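SusD homolog (Bacteroides thetaiotaomicron VPI-5482, PDB 3IHV) probably binds glycans at the outer membrane and, as in other SusD-family proteins, serves a partner transporter in their uptake. Local coordinates at residues A[65-71]-A[513-517]; A[227-231]-A[400-404]. One frame throughout, in Å; residues are numbered along the deposited sequence.

Contact 1: A[65-71]-A[513-517]; sequences IPTNSFP and HELFP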
# COMPACT_ATOMS: atom_id res chain seq x y z
N ILE A 65 -7.47 16.26 0.05
CA ILE A 65 -6.53 15.45 -0.71
C ILE A 65 -7.22 14.36 -1.52
O ILE A 65 -6.99 14.25 -2.72
CB ILE A 65 -5.37 14.92 0.17
CG1 ILE A 65 -4.45 16.11 0.59
CG2 ILE A 65 -4.53 13.90 -0.59
CD1 ILE A 65 -3.49 15.79 1.75
N PRO A 66 -8.11 13.56 -0.87
CA PRO A 66 -8.79 12.51 -1.63
C PRO A 66 -9.67 12.98 -2.77
O PRO A 66 -9.99 12.17 -3.65
CB PRO A 66 -9.65 11.83 -0.57
CG PRO A 66 -8.92 12.06 0.70
CD PRO A 66 -8.43 13.47 0.57
N THR A 67 -10.07 14.25 -2.78
CA THR A 67 -10.87 14.79 -3.88
C THR A 67 -10.03 15.51 -4.92
O THR A 67 -10.57 16.09 -5.86
CB THR A 67 -11.92 15.78 -3.35
OG1 THR A 67 -11.26 16.84 -2.62
CG2 THR A 67 -13.00 15.01 -2.46
N ASN A 68 -8.70 15.52 -4.76
CA ASN A 68 -7.82 16.18 -5.71
C ASN A 68 -8.08 17.66 -5.88
O ASN A 68 -8.01 18.18 -6.98
CB ASN A 68 -7.85 15.45 -7.06
CG ASN A 68 -7.26 14.07 -6.97
OD1 ASN A 68 -6.36 13.83 -6.15
ND2 ASN A 68 -7.78 13.13 -7.78
N SER A 69 -8.31 18.33 -4.77
CA SER A 69 -8.65 19.75 -4.78
C SER A 69 -7.70 20.58 -3.93
O SER A 69 -8.03 21.71 -3.54
CB SER A 69 -10.11 19.93 -4.34
OG SER A 69 -10.35 19.45 -3.03
N PHE A 70 -6.52 20.03 -3.71
CA PHE A 70 -5.49 20.60 -2.84
C PHE A 70 -4.41 21.40 -3.59
O PHE A 70 -4.16 21.15 -4.78
CB PHE A 70 -4.83 19.52 -1.97
CG PHE A 70 -4.10 18.44 -2.74
CD1 PHE A 70 -4.79 17.36 -3.27
CD2 PHE A 70 -2.70 18.49 -2.87
CE1 PHE A 70 -4.13 16.35 -3.95
CE2 PHE A 70 -2.02 17.46 -3.53
CZ PHE A 70 -2.74 16.40 -4.09
N PRO A 71 -3.81 22.38 -2.89
CA PRO A 71 -2.77 23.25 -3.47
C PRO A 71 -1.36 22.69 -3.23
O PRO A 71 -1.18 21.74 -2.49
CB PRO A 71 -2.97 24.54 -2.70
CG PRO A 71 -3.33 24.08 -1.35
CD PRO A 71 -4.25 22.90 -1.58
N HIS A 513 -3.15 15.39 -11.91
CA HIS A 513 -3.31 14.55 -10.72
C HIS A 513 -2.69 13.15 -10.79
O HIS A 513 -2.82 12.39 -9.85
CB HIS A 513 -4.78 14.55 -10.22
CG HIS A 513 -5.20 15.87 -9.65
ND1 HIS A 513 -6.07 16.73 -10.31
CD2 HIS A 513 -4.82 16.52 -8.52
CE1 HIS A 513 -6.21 17.84 -9.60
NE2 HIS A 513 -5.45 17.74 -8.51
N GLU A 514 -1.98 12.86 -11.86
CA GLU A 514 -1.18 11.64 -11.95
C GLU A 514 0.11 11.77 -11.10
O GLU A 514 0.81 10.78 -10.91
CB GLU A 514 -0.79 11.30 -13.37
CG GLU A 514 -1.95 11.19 -14.34
CD GLU A 514 -2.40 12.51 -14.90
OE1 GLU A 514 -1.69 13.51 -14.68
OE2 GLU A 514 -3.47 12.54 -15.56
N LEU A 515 0.43 12.98 -10.66
CA LEU A 515 1.50 13.22 -9.67
C LEU A 515 1.02 14.13 -8.58
O LEU A 515 0.09 14.93 -8.78
CB LEU A 515 2.67 13.92 -10.32
CG LEU A 515 3.46 13.11 -11.35
CD1 LEU A 515 4.44 14.04 -12.09
CD2 LEU A 515 4.19 11.89 -10.72
N PHE A 516 1.67 14.03 -7.43
CA PHE A 516 1.54 15.04 -6.39
C PHE A 516 2.49 16.18 -6.75
O PHE A 516 3.46 15.97 -7.51
CB PHE A 516 1.84 14.48 -5.01
CG PHE A 516 0.60 13.89 -4.29
CD1 PHE A 516 -0.44 13.31 -5.02
CD2 PHE A 516 0.52 13.86 -2.92
CE1 PHE A 516 -1.56 12.76 -4.37
CE2 PHE A 516 -0.56 13.28 -2.26
CZ PHE A 516 -1.62 12.76 -2.99
N PRO A 517 2.22 17.38 -6.27
CA PRO A 517 3.13 18.46 -6.54
C PRO A 517 4.41 18.31 -5.72
O PRO A 517 4.39 17.68 -4.66
CB PRO A 517 2.38 19.70 -6.01
CG PRO A 517 1.53 19.13 -4.84
CD PRO A 517 1.14 17.76 -5.34
O HOH W 1 -5.39 19.97 -6.92

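Contact 2: A[227-231]-A[400-404]; sequences ARILV and VLLLY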
# COMPACT_ATOMS: atom_id res chain seq x y z
N ALA A 227 9.78 -11.91 -11.03
CA ALA A 227 8.68 -12.66 -10.38
C ALA A 227 8.86 -14.17 -10.56
O ALA A 227 8.58 -14.94 -9.64
CB ALA A 227 7.33 -12.25 -10.92
N ARG A 228 9.30 -14.60 -11.74
CA ARG A 228 9.55 -16.03 -11.99
C ARG A 228 10.47 -16.66 -10.93
O ARG A 228 10.22 -17.77 -10.45
CB ARG A 228 10.17 -16.22 -13.38
CG ARG A 228 10.43 -17.66 -13.81
CD ARG A 228 11.26 -17.69 -15.12
NE ARG A 228 10.50 -17.29 -16.30
CZ ARG A 228 11.03 -16.83 -17.43
NH1 ARG A 228 12.33 -16.63 -17.55
NH2 ARG A 228 10.23 -16.51 -18.44
N ILE A 229 11.54 -15.95 -10.57
CA ILE A 229 12.50 -16.46 -9.58
C ILE A 229 11.75 -16.71 -8.28
O ILE A 229 11.85 -17.80 -7.67
CB ILE A 229 13.66 -15.41 -9.34
CG1 ILE A 229 14.54 -15.33 -10.60
CG2 ILE A 229 14.51 -15.78 -8.11
CD1 ILE A 229 15.46 -14.13 -10.63
N LEU A 230 10.95 -15.72 -7.90
CA LEU A 230 10.18 -15.82 -6.64
C LEU A 230 9.13 -16.95 -6.69
O LEU A 230 9.03 -17.77 -5.76
CB LEU A 230 9.54 -14.50 -6.30
CG LEU A 230 8.60 -14.49 -5.09
CD1 LEU A 230 9.28 -15.06 -3.85
CD2 LEU A 230 8.03 -13.06 -4.82
N VAL A 231 8.38 -17.00 -7.79
CA VAL A 231 7.32 -18.00 -7.95
C VAL A 231 7.90 -19.40 -8.00
O VAL A 231 7.45 -20.32 -7.28
CB VAL A 231 6.39 -17.64 -9.15
CG1 VAL A 231 5.35 -18.78 -9.38
CG2 VAL A 231 5.70 -16.31 -8.90
N VAL A 400 2.12 -10.08 -6.15
CA VAL A 400 3.21 -10.49 -7.01
C VAL A 400 2.74 -11.52 -8.06
O VAL A 400 3.12 -11.40 -9.22
CB VAL A 400 4.43 -11.04 -6.24
CG1 VAL A 400 5.55 -11.42 -7.23
CG2 VAL A 400 4.95 -9.99 -5.19
N LEU A 401 1.89 -12.47 -7.68
CA LEU A 401 1.36 -13.41 -8.68
C LEU A 401 0.63 -12.63 -9.78
O LEU A 401 0.79 -12.90 -10.96
CB LEU A 401 0.42 -14.45 -8.09
CG LEU A 401 1.09 -15.52 -7.22
CD1 LEU A 401 0.06 -16.42 -6.49
CD2 LEU A 401 2.08 -16.37 -8.03
N LEU A 402 -0.18 -11.65 -9.36
CA LEU A 402 -0.93 -10.89 -10.37
C LEU A 402 0.02 -10.05 -11.25
O LEU A 402 -0.18 -9.93 -12.47
CB LEU A 402 -1.99 -10.02 -9.70
CG LEU A 402 -3.13 -10.79 -9.02
CD1 LEU A 402 -4.17 -9.86 -8.40
CD2 LEU A 402 -3.81 -11.72 -10.02
N LEU A 403 1.09 -9.51 -10.64
CA LEU A 403 2.10 -8.76 -11.41
C LEU A 403 2.80 -9.65 -12.42
O LEU A 403 3.12 -9.22 -13.54
CB LEU A 403 3.15 -8.12 -10.49
CG LEU A 403 2.65 -6.95 -9.64
CD1 LEU A 403 3.71 -6.58 -8.60
CD2 LEU A 403 2.33 -5.74 -10.58
N TYR A 404 3.09 -10.88 -12.00
CA TYR A 404 3.71 -11.86 -12.88
C TYR A 404 2.83 -12.11 -14.10
O TYR A 404 3.28 -12.03 -15.25
CB TYR A 404 3.95 -13.14 -12.07
CG TYR A 404 4.72 -14.26 -12.75
CD1 TYR A 404 5.76 -14.00 -13.64
CD2 TYR A 404 4.45 -15.59 -12.43
CE1 TYR A 404 6.48 -15.04 -14.23
CE2 TYR A 404 5.17 -16.62 -13.00
CZ TYR A 404 6.19 -16.34 -13.89
OH TYR A 404 6.90 -17.38 -14.46
O HOH W 2 7.78 -17.35 -16.90

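Contact 1: A[65-71]-A[513-517]
Two loops without regular secondary structure can still fit closely when each offers a few well-shaped side chains. Here the wedge is Phe70, whose ring reaches into the angle between Phe516 and Pro517. Its edge meets the face of Phe516 in a T-shaped stack, with centroids 5.0 Å apart and planes at 60°, while Phe70 CE2 lies 3.7 Å from Pro517 CD. Ile65 adds a smaller bump, its CG2 lying 3.9 Å from Phe516 CZ, and Val77 of helix 75-101 touches both phenylalanines. In this SusD-type fold, rich in helix, the seam joins a loop of the N-terminal half, between strand 52-54 and helix 75-101, to one close to the C-terminus. A type I turn from Ile65 to Asn68, closed by Asn68 N to Ile65 O at 2.9 Å, brings up the second knob: Asn68 CB sits 3.5 Å from the centroid of the His513 ring, over its face, in a CH-pi contact. The amide beyond it bonds to Arg470, Thr508 and Tyr479, and His513 ND1 to the backbone of Glu509. Water 1 fills the remaining notch, 2.7 Å from both Phe70 O, to which it donates, and His513 NE2.

Contact 2: A[227-231]-A[400-404]
Helices that cross steeply must mesh over a short patch, and this pair from the helix-rich SusD fold, whose families belong to the TPR clan, illustrates how. The local axes of helices 219-232 and 397-412 come within 10.0 Å and cross obliquely, at a signed angle of -132°. Apolar contacts do most of the work. Ala227, small enough to admit a large neighbour, has its CB 3.6 Å from Tyr404 CD1 and 4.2 Å from Val400 CG1; the two CA atoms of Ala227 and Tyr404 are only 5.6 Å apart. One turn on, Leu230 CD2 lies 3.8 Å from Val400 CG1, and Val231 CG2 touches both Leu401 CD2 at 3.7 Å and Tyr404 CD2 at 3.8 Å. Aromatic packing is against backbone: the Tyr404 ring lays a face over Ala227 C and Arg228 N. Leu402 instead meets helix 448-463. Thr203 of helix 195-210 is touched by both Ala227 and Leu403, one from each helix of the pair. The polar link is indirect and lies at the partly exposed margin, where water 2 accepts a hydrogen bond from Arg228 NE at 2.8 Å and sits 2.6 Å from Tyr404 OH.

A single chain can be tied together at several sequence scales, and these two contacts show it. Contact 2 is nested along the chain inside contact 1: the order runs 65-71, 227-231, 400-404, 513-517, with spans of 168 residues inside contact 2 and 441 inside contact 1. They share no helix or strand. Their centres lie 32 Å apart on opposite sides of the chain's centre, and their nearest atoms are about 17 Å apart. Contact 1 closes the long loop of chain by joining the N-terminal region of this SusD homolog to a segment near its C-terminus, while contact 2 packs two helices, 219-232 and 397-412, within that loop.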